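Local coordinates for xanthomonas outer protein D (Xanthomonas euvesicatoria, PDB 2OIX) that removes SUMO from host proteins as a type III secreted cysteine protease and virulence factor, represented here by its inactivated catalytic domain, at residues I69-V80 / H93-Q104; T122-Q130 / G161-P169. The protein carries 1 engineered substitution. One frame throughout, in Å; residues are numbered along the deposited sequence.

Both contacts lie within the Ulp1-type catalytic domain, and their centres are 12 Å apart. They follow each other along the chain: interaction 1 is complete before residues 122-130 of interaction 2 begin, with the remainder of helix 102-114 between them. They meet on the same mixed sheet, where strand 90-94 of interaction 1 neighbours strand 123-125 of interaction 2. Tyr94 OH probably bonds Arg162 O, Ser96 meets Gln130 through a backbone hydrogen bond, and Asp95 O packs on Ile127 CG2. The loop after strand 123-125 thus lies between what is probably the His-Asp part of the active site, in interaction 1, and the 161-169 loop beyond helix 136-153.

Interaction 1. Residues I69-V80 / H93-Q104; sequences INQPNAHWSLLV and HYDSMAQKDPQQ
With CG of His75 swung anti to the backbone N (chi1 -173°) and the carboxylate of Asp95 extended in the same sense (chi1 -175°), the imidazole edge meets the acid at NE2 and OD2, 2.7 Å apart. The bond is nearly straight and lies in the plane of the ring, yet it reaches OD2 from above the carboxylate plane. Met97 N approaches that oxygen from the opposite face, closing an Asx turn, so two donors grip OD2 and restrain the acid. Met97 then folds back over the imidazole, where its bent chain sets CE above the centre of one face, 3.6 Å from the ring centroid. Lys100 NZ ties the loop together by donating to Asp95 O and Met97 O.

The histidine also touches Ala136, the engineered replacement of a cysteine. This placement is consistent with the Cys-His-Asp site of clan CE proteases, with His75 on strand 75-82, Asp95 close by the end of strand 90-94, and position 136 at the start of helix 136-153. Within the hairpin of the two strands, Leu78 and Tyr94 form an antiparallel hydrogen-bonded pair, while Leu78 CD2 lies alongside the tyrosine ring.

Gln104, bent at chi2 near the start of helix 102-114, lays its amide over the face of the hairpin that carries Gln71, His75 and Ser77. Its OE1 accepts from Gln71 NE2 at 3.0 Å, the two amides nearly coplanar, and its NE2 donates almost linearly to Ser77 OG at 2.8 Å. The buried serine hydroxyl is held a second time by His93 NE2, also at 2.8 Å, and the other ring nitrogen, ND1, is bonded to Glu124.

Interaction 2. Residues T122-Q130 / G161-P169; sequences THEMPIAIQ and GRDLTDIEP
Ile127 and Leu164 are joined by a single backbone bridge, in which Leu164 N donates to Pro126 O and Ala128 N donates to Leu164 O at 3.1 Å.

The side chains of Ile127 and Leu164 run side by side in the same direction, with CG1 of the isoleucine 4.0 Å from CB of the leucine, and both pack on Tyr94. Ile167 joins them obliquely: its CG1 sits between the backbone N and the carbonyl carbon (chi1 69°), which carries CD1 to within 3.8 Å of Ile127 CG1. The same branch leans on Ala128, CG1 lying 3.6 Å from the alanine CB. On the exposed side, the Pro126 ring crosses Thr165, its CB 3.2 Å from Thr165 OG1, while its CG approaches Asp163 OD1. Met125, bent at chi2 and chi3, brings its methyl CE against Arg162 O at 3.6 Å; the guanidinium of that arginine turns to other partners, among them the carbonyls of Phe156 and Tyr158.

Leu164 also opens a type I turn ending at Ile167, whose backbone N reaches Leu164 O from the face opposite Ala128 N, so that one acceptor serves both the bridge and the turn. Asp163 OD1 receives Thr165 N in an Asx turn that overlaps the start of the type I turn.

The arrangement is an isolated beta bridge between the loop residues following strand 123-125 and the irregular 161-169 loop: within the Ulp1-family catalytic domain, it joins the chain leaving that outermost strand to the connection between helices 136-153 and 171-179.

Interaction 1. Residues I69-V80 / H93-Q104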
loop_
_atom_site.group_PDB
_atom_site.type_symbol
_atom_site.label_atom_id
_atom_site.label_comp_id
_atom_site.label_asym_id
_atom_site.label_seq_id
_atom_site.Cartn_x
_atom_site.Cartn_y
_atom_site.Cartn_z
ATOM N N ILE A 69 4.409 -0.519 -3.628
ATOM C CA ILE A 69 5.385 0.065 -4.543
ATOM C C ILE A 69 6.512 -0.972 -4.764
ATOM O O ILE A 69 7.258 -1.225 -3.859
ATOM C CB ILE A 69 5.939 1.384 -3.973
ATOM C CG1 ILE A 69 4.812 2.387 -3.623
ATOM C CG2 ILE A 69 6.928 2.037 -4.957
ATOM C CD1 ILE A 69 3.887 2.744 -4.725
ATOM N N ASN A 70 6.602 -1.544 -5.963
ATOM C CA ASN A 70 7.584 -2.554 -6.314
ATOM C C ASN A 70 8.810 -1.943 -6.955
ATOM O O ASN A 70 8.709 -1.322 -7.993
ATOM C CB ASN A 70 6.958 -3.573 -7.294
ATOM C CG ASN A 70 7.785 -4.809 -7.461
ATOM O OD1 ASN A 70 8.749 -5.051 -6.721
ATOM N ND2 ASN A 70 7.385 -5.642 -8.401
ATOM N N GLN A 71 9.964 -2.126 -6.340
ATOM C CA GLN A 71 11.199 -1.936 -7.063
ATOM C C GLN A 71 11.584 -3.342 -7.549
ATOM O O GLN A 71 11.973 -4.180 -6.745
ATOM C CB GLN A 71 12.293 -1.295 -6.193
ATOM C CG GLN A 71 13.479 -0.776 -7.012
ATOM C CD GLN A 71 14.631 -0.163 -6.178
ATOM O OE1 GLN A 71 15.765 -0.119 -6.642
ATOM N NE2 GLN A 71 14.340 0.312 -4.984
ATOM N N PRO A 72 11.413 -3.603 -8.859
ATOM C CA PRO A 72 11.404 -4.957 -9.429
ATOM C C PRO A 72 12.632 -5.767 -9.034
ATOM O O PRO A 72 13.763 -5.300 -9.218
ATOM C CB PRO A 72 11.383 -4.699 -10.934
ATOM C CG PRO A 72 10.724 -3.362 -11.077
ATOM C CD PRO A 72 11.207 -2.568 -9.894
ATOM N N ASN A 73 12.382 -6.946 -8.458
ATOM C CA ASN A 73 13.417 -7.838 -7.913
ATOM C C ASN A 73 14.372 -7.165 -6.942
ATOM O O ASN A 73 15.519 -7.601 -6.790
ATOM C CB ASN A 73 14.235 -8.497 -9.030
ATOM C CG ASN A 73 13.373 -9.096 -10.102
ATOM O OD1 ASN A 73 12.777 -8.373 -10.905
ATOM N ND2 ASN A 73 13.309 -10.427 -10.136
ATOM N N ALA A 74 13.912 -6.106 -6.288
ATOM C CA ALA A 74 14.800 -5.338 -5.425
ATOM C C ALA A 74 14.192 -5.049 -4.046
ATOM O O ALA A 74 14.833 -5.306 -3.019
ATOM C CB ALA A 74 15.249 -4.016 -6.125
ATOM N N HIS A 75 12.966 -4.531 -4.009
ATOM C CA HIS A 75 12.444 -3.989 -2.758
ATOM C C HIS A 75 10.952 -3.708 -2.856
ATOM O O HIS A 75 10.445 -3.554 -3.961
ATOM C CB HIS A 75 13.214 -2.698 -2.422
ATOM C CG HIS A 75 12.902 -2.122 -1.078
ATOM N ND1 HIS A 75 12.870 -2.876 0.072
ATOM C CD2 HIS A 75 12.637 -0.846 -0.695
ATOM C CE1 HIS A 75 12.598 -2.094 1.100
ATOM N NE2 HIS A 75 12.456 -0.857 0.661
ATOM N N TRP A 76 10.262 -3.703 -1.708
ATOM C CA TRP A 76 8.854 -3.274 -1.610
ATOM C C TRP A 76 8.685 -2.155 -0.565
ATOM O O TRP A 76 9.300 -2.189 0.494
ATOM C CB TRP A 76 7.946 -4.384 -1.111
ATOM C CG TRP A 76 7.669 -5.514 -2.075
ATOM C CD1 TRP A 76 8.261 -6.741 -2.078
ATOM C CD2 TRP A 76 6.737 -5.506 -3.145
ATOM N NE1 TRP A 76 7.756 -7.525 -3.113
ATOM C CE2 TRP A 76 6.801 -6.789 -3.771
ATOM C CE3 TRP A 76 5.830 -4.545 -3.637
ATOM C CZ2 TRP A 76 6.000 -7.130 -4.854
ATOM C CZ3 TRP A 76 5.024 -4.898 -4.747
ATOM C CH2 TRP A 76 5.124 -6.172 -5.332
ATOM N N SER A 77 7.768 -1.230 -0.820
ATOM C CA SER A 77 7.336 -0.323 0.231
ATOM C C SER A 77 5.821 -0.064 0.022
ATOM O O SER A 77 5.192 -0.617 -0.909
ATOM C CB SER A 77 8.145 0.949 0.185
ATOM O OG SER A 77 7.885 1.575 -1.057
ATOM N N LEU A 78 5.253 0.773 0.879
ATOM C CA LEU A 78 3.840 0.987 0.880
ATOM C C LEU A 78 3.517 2.461 0.815
ATOM O O LEU A 78 3.991 3.277 1.665
ATOM C CB LEU A 78 3.233 0.439 2.138
ATOM C CG LEU A 78 1.729 0.684 2.336
ATOM C CD1 LEU A 78 0.912 0.056 1.170
ATOM C CD2 LEU A 78 1.256 0.192 3.740
ATOM N N LEU A 79 2.705 2.813 -0.173
ATOM C CA LEU A 79 2.188 4.160 -0.225
ATOM C C LEU A 79 0.686 4.084 0.116
ATOM O O LEU A 79 -0.057 3.346 -0.524
ATOM C CB LEU A 79 2.337 4.749 -1.647
ATOM C CG LEU A 79 1.826 6.142 -1.731
ATOM C CD1 LEU A 79 2.716 7.070 -0.820
ATOM C CD2 LEU A 79 1.755 6.613 -3.205
ATOM N N VAL A 80 0.208 4.915 1.044
ATOM C CA VAL A 80 -1.227 4.935 1.384
ATOM C C VAL A 80 -1.763 6.310 0.976
ATOM O O VAL A 80 -1.178 7.377 1.296
ATOM C CB VAL A 80 -1.483 4.646 2.894
ATOM C CG1 VAL A 80 -2.995 4.740 3.246
ATOM C CG2 VAL A 80 -0.942 3.307 3.268
ATOM N N HIS A 93 4.062 7.398 3.024
ATOM C CA HIS A 93 4.986 6.371 2.515
ATOM C C HIS A 93 5.762 5.664 3.619
ATOM O O HIS A 93 6.414 6.327 4.451
ATOM C CB HIS A 93 5.922 7.015 1.455
ATOM C CG HIS A 93 6.817 6.017 0.769
ATOM N ND1 HIS A 93 8.188 6.158 0.707
ATOM C CD2 HIS A 93 6.530 4.868 0.105
ATOM C CE1 HIS A 93 8.714 5.122 0.071
ATOM N NE2 HIS A 93 7.731 4.315 -0.291
ATOM N N TYR A 94 5.697 4.327 3.629
ATOM C CA TYR A 94 6.353 3.464 4.625
ATOM C C TYR A 94 7.397 2.609 3.903
ATOM O O TYR A 94 7.072 1.837 2.982
ATOM C CB TYR A 94 5.350 2.564 5.353
ATOM C CG TYR A 94 4.124 3.296 5.976
ATOM C CD1 TYR A 94 4.156 3.692 7.305
ATOM C CD2 TYR A 94 2.939 3.490 5.266
ATOM C CE1 TYR A 94 3.072 4.319 7.925
ATOM C CE2 TYR A 94 1.811 4.133 5.863
ATOM C CZ TYR A 94 1.897 4.527 7.222
ATOM O OH TYR A 94 0.841 5.147 7.842
ATOM N N ASP A 95 8.642 2.814 4.287
ATOM C CA ASP A 95 9.754 2.036 3.734
ATOM C C ASP A 95 10.549 1.398 4.864
ATOM O O ASP A 95 11.033 2.086 5.757
ATOM C CB ASP A 95 10.615 2.970 2.868
ATOM C CG ASP A 95 11.753 2.233 2.140
ATOM O OD1 ASP A 95 12.342 2.830 1.214
ATOM O OD2 ASP A 95 12.093 1.080 2.493
ATOM N N SER A 96 10.700 0.081 4.837
ATOM C CA SER A 96 11.252 -0.594 5.933
ATOM C C SER A 96 12.773 -0.734 5.789
ATOM O O SER A 96 13.458 -1.336 6.673
ATOM C CB SER A 96 10.587 -1.952 5.992
ATOM O OG SER A 96 10.836 -2.691 4.807
ATOM N N MET A 97 13.313 -0.246 4.669
ATOM C CA MET A 97 14.730 -0.445 4.333
ATOM C C MET A 97 15.565 0.423 5.230
ATOM O O MET A 97 15.351 1.633 5.290
ATOM C CB MET A 97 15.042 -0.107 2.870
ATOM C CG MET A 97 16.456 -0.574 2.416
ATOM S SD MET A 97 16.883 -0.126 0.695
ATOM C CE MET A 97 16.259 -1.586 -0.166
ATOM N N ALA A 98 16.512 -0.214 5.909
ATOM C CA ALA A 98 17.400 0.411 6.897
ATOM C C ALA A 98 18.153 1.633 6.353
ATOM O O ALA A 98 18.119 2.717 6.952
ATOM C CB ALA A 98 18.384 -0.621 7.436
ATOM N N GLN A 99 18.846 1.443 5.231
ATOM C CA GLN A 99 19.479 2.549 4.529
ATOM C C GLN A 99 18.728 2.815 3.226
ATOM O O GLN A 99 18.917 2.119 2.217
ATOM C CB GLN A 99 20.972 2.282 4.298
ATOM C CG GLN A 99 21.833 2.466 5.552
ATOM C CD GLN A 99 23.136 1.695 5.490
ATOM O OE1 GLN A 99 23.294 0.787 4.673
ATOM N NE2 GLN A 99 24.082 2.053 6.360
ATOM N N LYS A 100 17.858 3.822 3.279
ATOM C CA LYS A 100 17.050 4.243 2.130
ATOM C C LYS A 100 17.899 4.478 0.889
ATOM O O LYS A 100 19.067 4.887 0.964
ATOM C CB LYS A 100 16.214 5.495 2.466
ATOM C CG LYS A 100 14.845 5.247 3.155
ATOM C CD LYS A 100 14.926 4.463 4.483
ATOM C CE LYS A 100 13.556 4.291 5.156
ATOM N NZ LYS A 100 13.571 3.415 6.383
ATOM N N ASP A 101 17.288 4.190 -0.253
ATOM C CA ASP A 101 17.859 4.382 -1.587
ATOM C C ASP A 101 16.943 5.381 -2.294
ATOM O O ASP A 101 15.715 5.282 -2.118
ATOM C CB ASP A 101 17.807 3.030 -2.306
ATOM C CG ASP A 101 18.062 3.139 -3.783
ATOM O OD1 ASP A 101 19.176 3.527 -4.165
ATOM O OD2 ASP A 101 17.148 2.807 -4.558
ATOM N N PRO A 102 17.499 6.319 -3.098
ATOM C CA PRO A 102 16.584 7.329 -3.702
ATOM C C PRO A 102 15.564 6.709 -4.640
ATOM O O PRO A 102 14.485 7.284 -4.833
ATOM C CB PRO A 102 17.512 8.295 -4.463
ATOM C CG PRO A 102 18.864 7.591 -4.537
ATOM C CD PRO A 102 18.898 6.485 -3.520
ATOM N N GLN A 103 15.839 5.515 -5.167
ATOM C CA GLN A 103 14.890 4.947 -6.128
ATOM C C GLN A 103 13.505 4.688 -5.527
ATOM O O GLN A 103 12.501 5.015 -6.158
ATOM C CB GLN A 103 15.402 3.720 -6.926
ATOM C CG GLN A 103 14.503 3.507 -8.196
ATOM C CD GLN A 103 14.884 2.365 -9.124
ATOM O OE1 GLN A 103 16.062 2.011 -9.262
ATOM N NE2 GLN A 103 13.868 1.765 -9.773
ATOM N N GLN A 104 13.454 4.150 -4.316
ATOM C CA GLN A 104 12.155 3.743 -3.726
ATOM C C GLN A 104 11.171 4.908 -3.536
ATOM O O GLN A 104 10.001 4.828 -3.951
ATOM C CB GLN A 104 12.385 2.989 -2.399
ATOM C CG GLN A 104 11.120 2.197 -1.986
ATOM C CD GLN A 104 10.881 0.928 -2.843
ATOM O OE1 GLN A 104 11.756 0.487 -3.564
ATOM N NE2 GLN A 104 9.719 0.326 -2.700
HETATM O O HOH W 1 9.146 -1.763 3.172
#

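Interaction 2. Residues T122-Q130 / G161-P169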
loop_
_atom_site.group_PDB
_atom_site.type_symbol
_atom_site.label_atom_id
_atom_site.label_comp_id
_atom_site.label_asym_id
_atom_site.label_seq_id
_atom_site.Cartn_x
_atom_site.Cartn_y
_atom_site.Cartn_z
ATOM N N THR A 122 3.590 14.069 0.390
ATOM C CA THR A 122 3.626 12.702 0.962
ATOM C C THR A 122 4.530 12.622 2.199
ATOM O O THR A 122 5.710 13.041 2.152
ATOM C CB THR A 122 4.099 11.635 -0.091
ATOM O OG1 THR A 122 3.251 11.683 -1.256
ATOM C CG2 THR A 122 4.158 10.244 0.509
ATOM N N HIS A 123 4.005 12.076 3.290
ATOM C CA HIS A 123 4.749 12.023 4.531
ATOM C C HIS A 123 5.623 10.800 4.510
ATOM O O HIS A 123 5.132 9.713 4.207
ATOM C CB HIS A 123 3.806 11.956 5.733
ATOM C CG HIS A 123 2.872 13.114 5.848
ATOM N ND1 HIS A 123 3.251 14.307 6.414
ATOM C CD2 HIS A 123 1.579 13.263 5.477
ATOM C CE1 HIS A 123 2.229 15.149 6.389
ATOM N NE2 HIS A 123 1.204 14.544 5.816
ATOM N N GLU A 124 6.917 10.943 4.777
ATOM C CA GLU A 124 7.746 9.752 4.978
ATOM C C GLU A 124 7.550 9.224 6.401
ATOM O O GLU A 124 8.043 9.822 7.363
ATOM C CB GLU A 124 9.233 10.057 4.732
ATOM C CG GLU A 124 10.110 8.816 4.591
ATOM C CD GLU A 124 9.822 7.991 3.301
ATOM O OE1 GLU A 124 9.295 8.543 2.313
ATOM O OE2 GLU A 124 10.136 6.790 3.294
ATOM N N MET A 125 6.880 8.081 6.528
ATOM C CA MET A 125 6.421 7.589 7.829
ATOM C C MET A 125 7.281 6.497 8.406
ATOM O O MET A 125 7.844 5.703 7.662
ATOM C CB MET A 125 4.997 7.066 7.708
ATOM C CG MET A 125 4.024 8.105 7.215
ATOM S SD MET A 125 3.634 9.294 8.469
ATOM C CE MET A 125 2.601 8.359 9.600
ATOM N N PRO A 126 7.383 6.456 9.753
ATOM C CA PRO A 126 8.089 5.349 10.384
ATOM C C PRO A 126 7.313 4.027 10.315
ATOM O O PRO A 126 6.064 3.955 10.522
ATOM C CB PRO A 126 8.275 5.817 11.830
ATOM C CG PRO A 126 7.121 6.750 12.093
ATOM C CD PRO A 126 6.842 7.420 10.741
ATOM N N ILE A 127 8.086 2.988 10.013
ATOM C CA ILE A 127 7.621 1.621 9.990
ATOM C C ILE A 127 8.763 0.771 10.548
ATOM O O ILE A 127 9.932 1.113 10.367
ATOM C CB ILE A 127 7.270 1.183 8.567
ATOM C CG1 ILE A 127 6.714 -0.241 8.549
ATOM C CG2 ILE A 127 8.497 1.352 7.636
ATOM C CD1 ILE A 127 5.828 -0.526 7.349
ATOM N N ALA A 128 8.420 -0.317 11.227
ATOM C CA ALA A 128 9.436 -1.253 11.716
ATOM C C ALA A 128 10.511 -1.438 10.631
ATOM O O ALA A 128 10.178 -1.605 9.443
ATOM C CB ALA A 128 8.799 -2.586 12.075
ATOM N N ILE A 129 11.784 -1.380 11.036
ATOM C CA ILE A 129 12.886 -1.530 10.094
ATOM C C ILE A 129 13.239 -3.011 9.883
ATOM O O ILE A 129 13.530 -3.750 10.853
ATOM C CB ILE A 129 14.144 -0.674 10.507
ATOM C CG1 ILE A 129 13.925 0.790 10.090
ATOM C CG2 ILE A 129 15.427 -1.217 9.858
ATOM C CD1 ILE A 129 14.994 1.781 10.606
ATOM N N GLN A 130 13.229 -3.440 8.620
ATOM C CA GLN A 130 13.561 -4.836 8.304
ATOM C C GLN A 130 14.968 -5.242 8.774
ATOM O O GLN A 130 15.945 -4.508 8.580
ATOM C CB GLN A 130 13.336 -5.140 6.814
ATOM C CG GLN A 130 14.272 -4.417 5.882
ATOM C CD GLN A 130 13.820 -4.510 4.440
ATOM O OE1 GLN A 130 12.811 -3.922 4.053
ATOM N NE2 GLN A 130 14.569 -5.248 3.638
ATOM N N GLY A 161 -2.490 7.484 14.727
ATOM C CA GLY A 161 -3.224 6.334 14.190
ATOM C C GLY A 161 -2.653 5.746 12.906
ATOM O O GLY A 161 -3.087 4.716 12.471
ATOM N N ARG A 162 -1.659 6.375 12.311
ATOM C CA ARG A 162 -1.067 5.842 11.077
ATOM C C ARG A 162 0.403 5.466 11.340
ATOM O O ARG A 162 1.168 5.201 10.417
ATOM C CB ARG A 162 -1.204 6.907 9.972
ATOM C CG ARG A 162 -2.619 6.961 9.339
ATOM C CD ARG A 162 -3.145 8.394 9.201
ATOM N NE ARG A 162 -3.638 8.917 10.469
ATOM C CZ ARG A 162 -3.500 10.168 10.895
ATOM N NH1 ARG A 162 -2.882 11.068 10.148
ATOM N NH2 ARG A 162 -3.985 10.522 12.081
ATOM N N ASP A 163 0.786 5.374 12.616
ATOM C CA ASP A 163 2.173 5.033 12.983
ATOM C C ASP A 163 2.324 3.536 12.882
ATOM O O ASP A 163 1.528 2.805 13.448
ATOM C CB ASP A 163 2.486 5.494 14.429
ATOM C CG ASP A 163 3.985 5.457 14.779
ATOM O OD1 ASP A 163 4.765 4.741 14.149
ATOM O OD2 ASP A 163 4.401 6.160 15.735
ATOM N N LEU A 164 3.374 3.081 12.201
ATOM C CA LEU A 164 3.652 1.638 12.052
ATOM C C LEU A 164 5.024 1.243 12.598
ATOM O O LEU A 164 5.538 0.165 12.262
ATOM C CB LEU A 164 3.520 1.207 10.567
ATOM C CG LEU A 164 2.108 1.236 9.924
ATOM C CD1 LEU A 164 2.108 0.743 8.430
ATOM C CD2 LEU A 164 1.165 0.346 10.770
ATOM N N THR A 165 5.607 2.104 13.434
ATOM C CA THR A 165 6.945 1.911 14.012
ATOM C C THR A 165 7.057 0.536 14.670
ATOM O O THR A 165 8.055 -0.175 14.506
ATOM C CB THR A 165 7.275 3.039 15.032
ATOM O OG1 THR A 165 7.072 4.325 14.431
ATOM C CG2 THR A 165 8.694 2.966 15.494
ATOM N N ASP A 166 5.993 0.133 15.354
ATOM C CA ASP A 166 6.020 -1.079 16.182
ATOM C C ASP A 166 5.518 -2.382 15.542
ATOM O O ASP A 166 5.289 -3.353 16.256
ATOM C CB ASP A 166 5.239 -0.808 17.468
ATOM C CG ASP A 166 5.917 0.244 18.350
ATOM O OD1 ASP A 166 7.141 0.106 18.615
ATOM O OD2 ASP A 166 5.226 1.200 18.799
ATOM N N ILE A 167 5.306 -2.415 14.230
ATOM C CA ILE A 167 4.783 -3.652 13.633
ATOM C C ILE A 167 5.787 -4.811 13.724
ATOM O O ILE A 167 6.991 -4.608 13.865
ATOM C CB ILE A 167 4.235 -3.501 12.182
ATOM C CG1 ILE A 167 5.363 -3.234 11.170
ATOM C CG2 ILE A 167 3.140 -2.423 12.128
ATOM C CD1 ILE A 167 4.968 -3.453 9.701
ATOM N N GLU A 168 5.263 -6.026 13.660
ATOM C CA GLU A 168 6.079 -7.212 13.759
ATOM C C GLU A 168 5.555 -8.149 12.680
ATOM O O GLU A 168 4.592 -8.892 12.908
ATOM C CB GLU A 168 5.972 -7.828 15.158
ATOM C CG GLU A 168 6.414 -6.909 16.314
ATOM C CD GLU A 168 5.943 -7.403 17.697
ATOM O OE1 GLU A 168 4.739 -7.241 18.026
ATOM O OE2 GLU A 168 6.777 -7.956 18.465
ATOM N N PRO A 169 6.157 -8.076 11.481
ATOM C CA PRO A 169 5.832 -8.971 10.384
ATOM C C PRO A 169 6.355 -10.355 10.685
ATOM O O PRO A 169 7.390 -10.499 11.328
ATOM C CB PRO A 169 6.625 -8.396 9.204
ATOM C CG PRO A 169 7.021 -7.020 9.628
ATOM C CD PRO A 169 7.179 -7.089 11.094
#